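Serine/threonine-protein kinase Tel1 (PDB 6SKY) probably phosphorylates serine and threonine residues in [ST]-Q sequences of target proteins, using ATP, to start checkpoint signalling after DNA damage. Local coordinates at residues Asp1463-Leu1473 / Tyr1518-Phe1527. Sequence-based numbering, arbitrary orientation.
Sequences DEYLKRTPSFL and YLAAYDSPEF
Y1522 reaches across from the loop after helix 1502-1521 and donates a hydrogen bond from its hydroxyl to the carbonyl oxygen of L1466, shortly before the chain passes into helix 1470-1487. The bond is 2.7 Å from Y1522 OH to L1466 O; the hydroxyl approaches at 134° to the C=O, tilted 19° from the carbonyl plane. Over one face of the Y1522 ring lies the CD2 methyl of L1473, a CH-pi contact 3.8 Å from methyl carbon to ring centroid; P1470 CB sits at the ring edge near its plane, 3.5 Å from Y1522 OH, and K1467 CG passes Y1522 CE1. With CG of Y1522 anti to the backbone N, the ring runs out past L1473 on one face, with P1470 at its edge.

One helical turn earlier, the Y1518 hydroxyl points at D1463 OD1; the modelled 2.4 Å from Y1518 OH to D1463 OD1 is too short to take literally, so a hydrogen bond is plausible but its length doubtful. L1473 CD2 lies at the edge of the Y1518 ring, and L1473 CG packs on L1519 CD2 at 4.3 Å, so this leucine touches both tyrosines and L1519. At the other end P1470 is held between neighbours: P1470 CB lies 3.5 Å from F1527 CE1, while P1470 CD packs on E1526 CB at 3.6 Å. The aliphatic part of E1526 lies beside the backbone of R1468.

Outside, F1536 of helix 1530-1543 meets the rings of Y1522 and F1527, and I1459 of helix 1448-1461 touches both L1466 and Y1518. Away from the nucleotide site, the contact joins the loop between helices 1463-1466 and 1470-1487, with their adjoining ends, to the end of helix 1502-1521 and the loop after it, packing helices close in sequence, as in an alpha solenoid.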
loop_
_atom_site.group_PDB
_atom_site.type_symbol
_atom_site.label_atom_id
_atom_site.label_comp_id
_atom_site.label_asym_id
_atom_site.label_seq_id
_atom_site.Cartn_x
_atom_site.Cartn_y
_atom_site.Cartn_z
ATOM N N ASP A 1463 -53.690 -28.512 -53.824
ATOM C CA ASP A 1463 -53.726 -27.120 -53.395
ATOM C C ASP A 1463 -54.522 -26.951 -52.111
ATOM O O ASP A 1463 -54.141 -26.165 -51.239
ATOM C CB ASP A 1463 -54.318 -26.247 -54.499
ATOM C CG ASP A 1463 -53.264 -25.703 -55.428
ATOM O OD1 ASP A 1463 -52.070 -25.927 -55.149
ATOM O OD2 ASP A 1463 -53.624 -25.050 -56.432
ATOM N N GLU A 1464 -55.631 -27.675 -51.976
ATOM C CA GLU A 1464 -56.463 -27.520 -50.788
ATOM C C GLU A 1464 -55.729 -27.946 -49.528
ATOM O O GLU A 1464 -56.023 -27.445 -48.439
ATOM C CB GLU A 1464 -57.755 -28.317 -50.945
ATOM C CG GLU A 1464 -58.688 -27.761 -52.005
ATOM C CD GLU A 1464 -59.981 -28.543 -52.112
ATOM O OE1 GLU A 1464 -60.057 -29.650 -51.537
ATOM O OE2 GLU A 1464 -60.920 -28.047 -52.771
ATOM N N TYR A 1465 -54.770 -28.861 -49.650
ATOM C CA TYR A 1465 -53.992 -29.284 -48.496
ATOM C C TYR A 1465 -52.799 -28.369 -48.256
ATOM O O TYR A 1465 -52.562 -27.942 -47.123
ATOM C CB TYR A 1465 -53.521 -30.729 -48.675
ATOM C CG TYR A 1465 -52.589 -31.181 -47.581
ATOM C CD1 TYR A 1465 -53.075 -31.526 -46.335
ATOM C CD2 TYR A 1465 -51.225 -31.253 -47.792
ATOM C CE1 TYR A 1465 -52.231 -31.932 -45.331
ATOM C CE2 TYR A 1465 -50.373 -31.655 -46.794
ATOM C CZ TYR A 1465 -50.881 -31.995 -45.565
ATOM O OH TYR A 1465 -50.037 -32.401 -44.563
ATOM N N LEU A 1466 -52.051 -28.049 -49.315
ATOM C CA LEU A 1466 -50.845 -27.240 -49.175
ATOM C C LEU A 1466 -51.108 -25.898 -48.512
ATOM O O LEU A 1466 -50.166 -25.263 -48.032
ATOM C CB LEU A 1466 -50.203 -27.021 -50.539
ATOM C CG LEU A 1466 -49.608 -28.279 -51.154
ATOM C CD1 LEU A 1466 -48.945 -27.961 -52.471
ATOM C CD2 LEU A 1466 -48.618 -28.892 -50.196
ATOM N N LYS A 1467 -52.357 -25.447 -48.477
ATOM C CA LYS A 1467 -52.694 -24.222 -47.771
ATOM C C LYS A 1467 -52.896 -24.441 -46.279
ATOM O O LYS A 1467 -52.986 -23.462 -45.532
ATOM C CB LYS A 1467 -53.942 -23.598 -48.390
ATOM C CG LYS A 1467 -53.772 -23.293 -49.859
ATOM C CD LYS A 1467 -55.104 -23.192 -50.572
ATOM C CE LYS A 1467 -54.902 -23.151 -52.078
ATOM N NZ LYS A 1467 -56.178 -23.285 -52.826
ATOM N N ARG A 1468 -52.972 -25.690 -45.830
ATOM C CA ARG A 1468 -53.025 -25.996 -44.410
ATOM C C ARG A 1468 -51.660 -26.320 -43.830
ATOM O O ARG A 1468 -51.541 -26.470 -42.611
ATOM C CB ARG A 1468 -53.967 -27.174 -44.149
ATOM C CG ARG A 1468 -55.336 -27.035 -44.767
ATOM C CD ARG A 1468 -56.058 -28.365 -44.749
ATOM N NE ARG A 1468 -57.265 -28.345 -45.566
ATOM C CZ ARG A 1468 -57.983 -29.425 -45.857
ATOM N NH1 ARG A 1468 -59.071 -29.320 -46.607
ATOM N NH2 ARG A 1468 -57.612 -30.613 -45.398
ATOM N N THR A 1469 -50.636 -26.437 -44.670
ATOM C CA THR A 1469 -49.291 -26.813 -44.237
ATOM C C THR A 1469 -48.286 -25.904 -44.927
ATOM O O THR A 1469 -47.540 -26.333 -45.813
ATOM C CB THR A 1469 -49.012 -28.282 -44.552
ATOM O OG1 THR A 1469 -50.200 -29.049 -44.329
ATOM C CG2 THR A 1469 -47.916 -28.817 -43.654
ATOM N N PRO A 1470 -48.243 -24.627 -44.544
ATOM C CA PRO A 1470 -47.278 -23.717 -45.169
ATOM C C PRO A 1470 -45.850 -23.986 -44.755
ATOM O O PRO A 1470 -44.931 -23.646 -45.506
ATOM C CB PRO A 1470 -47.744 -22.342 -44.690
ATOM C CG PRO A 1470 -48.344 -22.615 -43.372
ATOM C CD PRO A 1470 -49.004 -23.963 -43.476
ATOM N N SER A 1471 -45.634 -24.588 -43.586
ATOM C CA SER A 1471 -44.279 -24.884 -43.143
ATOM C C SER A 1471 -43.637 -25.970 -43.991
ATOM O O SER A 1471 -42.421 -25.951 -44.198
ATOM C CB SER A 1471 -44.291 -25.292 -41.675
ATOM O OG SER A 1471 -44.982 -24.334 -40.898
ATOM N N PHE A 1472 -44.428 -26.928 -44.479
ATOM C CA PHE A 1472 -43.893 -27.910 -45.414
ATOM C C PHE A 1472 -43.605 -27.273 -46.763
ATOM O O PHE A 1472 -42.574 -27.556 -47.384
ATOM C CB PHE A 1472 -44.865 -29.074 -45.585
ATOM C CG PHE A 1472 -44.598 -29.906 -46.802
ATOM C CD1 PHE A 1472 -43.653 -30.913 -46.774
ATOM C CD2 PHE A 1472 -45.284 -29.677 -47.978
ATOM C CE1 PHE A 1472 -43.398 -31.670 -47.891
ATOM C CE2 PHE A 1472 -45.030 -30.429 -49.094
ATOM C CZ PHE A 1472 -44.088 -31.427 -49.052
ATOM N N LEU A 1473 -44.516 -26.427 -47.236
ATOM C CA LEU A 1473 -44.370 -25.857 -48.565
ATOM C C LEU A 1473 -43.210 -24.882 -48.632
ATOM O O LEU A 1473 -42.551 -24.790 -49.667
ATOM C CB LEU A 1473 -45.663 -25.173 -48.993
ATOM C CG LEU A 1473 -45.658 -24.672 -50.433
ATOM C CD1 LEU A 1473 -45.273 -25.786 -51.380
ATOM C CD2 LEU A 1473 -47.007 -24.133 -50.787
ATOM N N TYR A 1518 -47.018 -19.737 -58.944
ATOM C CA TYR A 1518 -47.881 -20.344 -57.937
ATOM C C TYR A 1518 -47.519 -19.855 -56.542
ATOM O O TYR A 1518 -48.396 -19.502 -55.746
ATOM C CB TYR A 1518 -47.778 -21.866 -58.018
ATOM C CG TYR A 1518 -48.526 -22.570 -56.921
ATOM C CD1 TYR A 1518 -47.876 -23.011 -55.780
ATOM C CD2 TYR A 1518 -49.888 -22.782 -57.018
ATOM C CE1 TYR A 1518 -48.562 -23.643 -54.772
ATOM C CE2 TYR A 1518 -50.579 -23.412 -56.018
ATOM C CZ TYR A 1518 -49.914 -23.841 -54.897
ATOM O OH TYR A 1518 -50.614 -24.473 -53.899
ATOM N N LEU A 1519 -46.223 -19.828 -56.231
ATOM C CA LEU A 1519 -45.786 -19.403 -54.906
ATOM C C LEU A 1519 -46.069 -17.927 -54.676
ATOM O O LEU A 1519 -46.454 -17.530 -53.572
ATOM C CB LEU A 1519 -44.304 -19.695 -54.725
ATOM C CG LEU A 1519 -43.961 -21.172 -54.624
ATOM C CD1 LEU A 1519 -42.466 -21.358 -54.700
ATOM C CD2 LEU A 1519 -44.507 -21.722 -53.333
ATOM N N ALA A 1520 -45.871 -17.097 -55.701
ATOM C CA ALA A 1520 -46.225 -15.689 -55.578
ATOM C C ALA A 1520 -47.712 -15.529 -55.313
ATOM O O ALA A 1520 -48.127 -14.636 -54.566
ATOM C CB ALA A 1520 -45.818 -14.931 -56.839
ATOM N N ALA A 1521 -48.529 -16.396 -55.902
ATOM C CA ALA A 1521 -49.967 -16.368 -55.687
ATOM C C ALA A 1521 -50.400 -17.140 -54.449
ATOM O O ALA A 1521 -51.587 -17.119 -54.110
ATOM C CB ALA A 1521 -50.690 -16.922 -56.918
ATOM N N TYR A 1522 -49.478 -17.817 -53.769
ATOM C CA TYR A 1522 -49.833 -18.600 -52.591
ATOM C C TYR A 1522 -50.185 -17.690 -51.424
ATOM O O TYR A 1522 -49.579 -16.634 -51.232
ATOM C CB TYR A 1522 -48.681 -19.525 -52.201
ATOM C CG TYR A 1522 -48.947 -20.360 -50.970
ATOM C CD1 TYR A 1522 -49.563 -21.595 -51.069
ATOM C CD2 TYR A 1522 -48.576 -19.916 -49.710
ATOM C CE1 TYR A 1522 -49.809 -22.355 -49.952
ATOM C CE2 TYR A 1522 -48.819 -20.673 -48.591
ATOM C CZ TYR A 1522 -49.433 -21.891 -48.719
ATOM O OH TYR A 1522 -49.678 -22.650 -47.605
ATOM N N ASP A 1523 -51.170 -18.113 -50.638
ATOM C CA ASP A 1523 -51.556 -17.402 -49.426
ATOM C C ASP A 1523 -52.381 -18.351 -48.577
ATOM O O ASP A 1523 -53.287 -19.011 -49.093
ATOM C CB ASP A 1523 -52.352 -16.134 -49.743
ATOM C CG ASP A 1523 -52.614 -15.286 -48.513
ATOM O OD1 ASP A 1523 -52.101 -15.626 -47.426
ATOM O OD2 ASP A 1523 -53.337 -14.274 -48.632
ATOM N N SER A 1524 -52.074 -18.416 -47.290
ATOM C CA SER A 1524 -52.680 -19.415 -46.432
ATOM C C SER A 1524 -53.157 -18.792 -45.132
ATOM O O SER A 1524 -52.529 -17.864 -44.614
ATOM C CB SER A 1524 -51.687 -20.543 -46.118
ATOM O OG SER A 1524 -52.185 -21.401 -45.109
ATOM N N PRO A 1525 -54.272 -19.280 -44.585
ATOM C CA PRO A 1525 -54.678 -18.855 -43.239
ATOM C C PRO A 1525 -53.849 -19.482 -42.139
ATOM O O PRO A 1525 -53.925 -19.023 -40.992
ATOM C CB PRO A 1525 -56.135 -19.315 -43.157
ATOM C CG PRO A 1525 -56.175 -20.512 -44.044
ATOM C CD PRO A 1525 -55.243 -20.209 -45.185
ATOM N N GLU A 1526 -53.064 -20.511 -42.449
ATOM C CA GLU A 1526 -52.309 -21.238 -41.441
ATOM C C GLU A 1526 -51.047 -20.513 -41.005
ATOM O O GLU A 1526 -50.365 -20.991 -40.094
ATOM C CB GLU A 1526 -51.946 -22.625 -41.970
ATOM C CG GLU A 1526 -52.129 -23.742 -40.967
ATOM C CD GLU A 1526 -53.578 -24.147 -40.809
ATOM O OE1 GLU A 1526 -54.429 -23.631 -41.563
ATOM O OE2 GLU A 1526 -53.868 -24.988 -39.932
ATOM N N PHE A 1527 -50.712 -19.390 -41.637
ATOM C CA PHE A 1527 -49.578 -18.594 -41.194
ATOM C C PHE A 1527 -49.800 -18.134 -39.764
ATOM O O PHE A 1527 -50.835 -17.545 -39.444
ATOM C CB PHE A 1527 -49.387 -17.388 -42.110
ATOM C CG PHE A 1527 -48.703 -17.711 -43.400
ATOM C CD1 PHE A 1527 -47.689 -18.642 -43.442
ATOM C CD2 PHE A 1527 -49.074 -17.079 -44.569
ATOM C CE1 PHE A 1527 -47.058 -18.936 -44.627
ATOM C CE2 PHE A 1527 -48.448 -17.371 -45.756
ATOM C CZ PHE A 1527 -47.440 -18.301 -45.785
#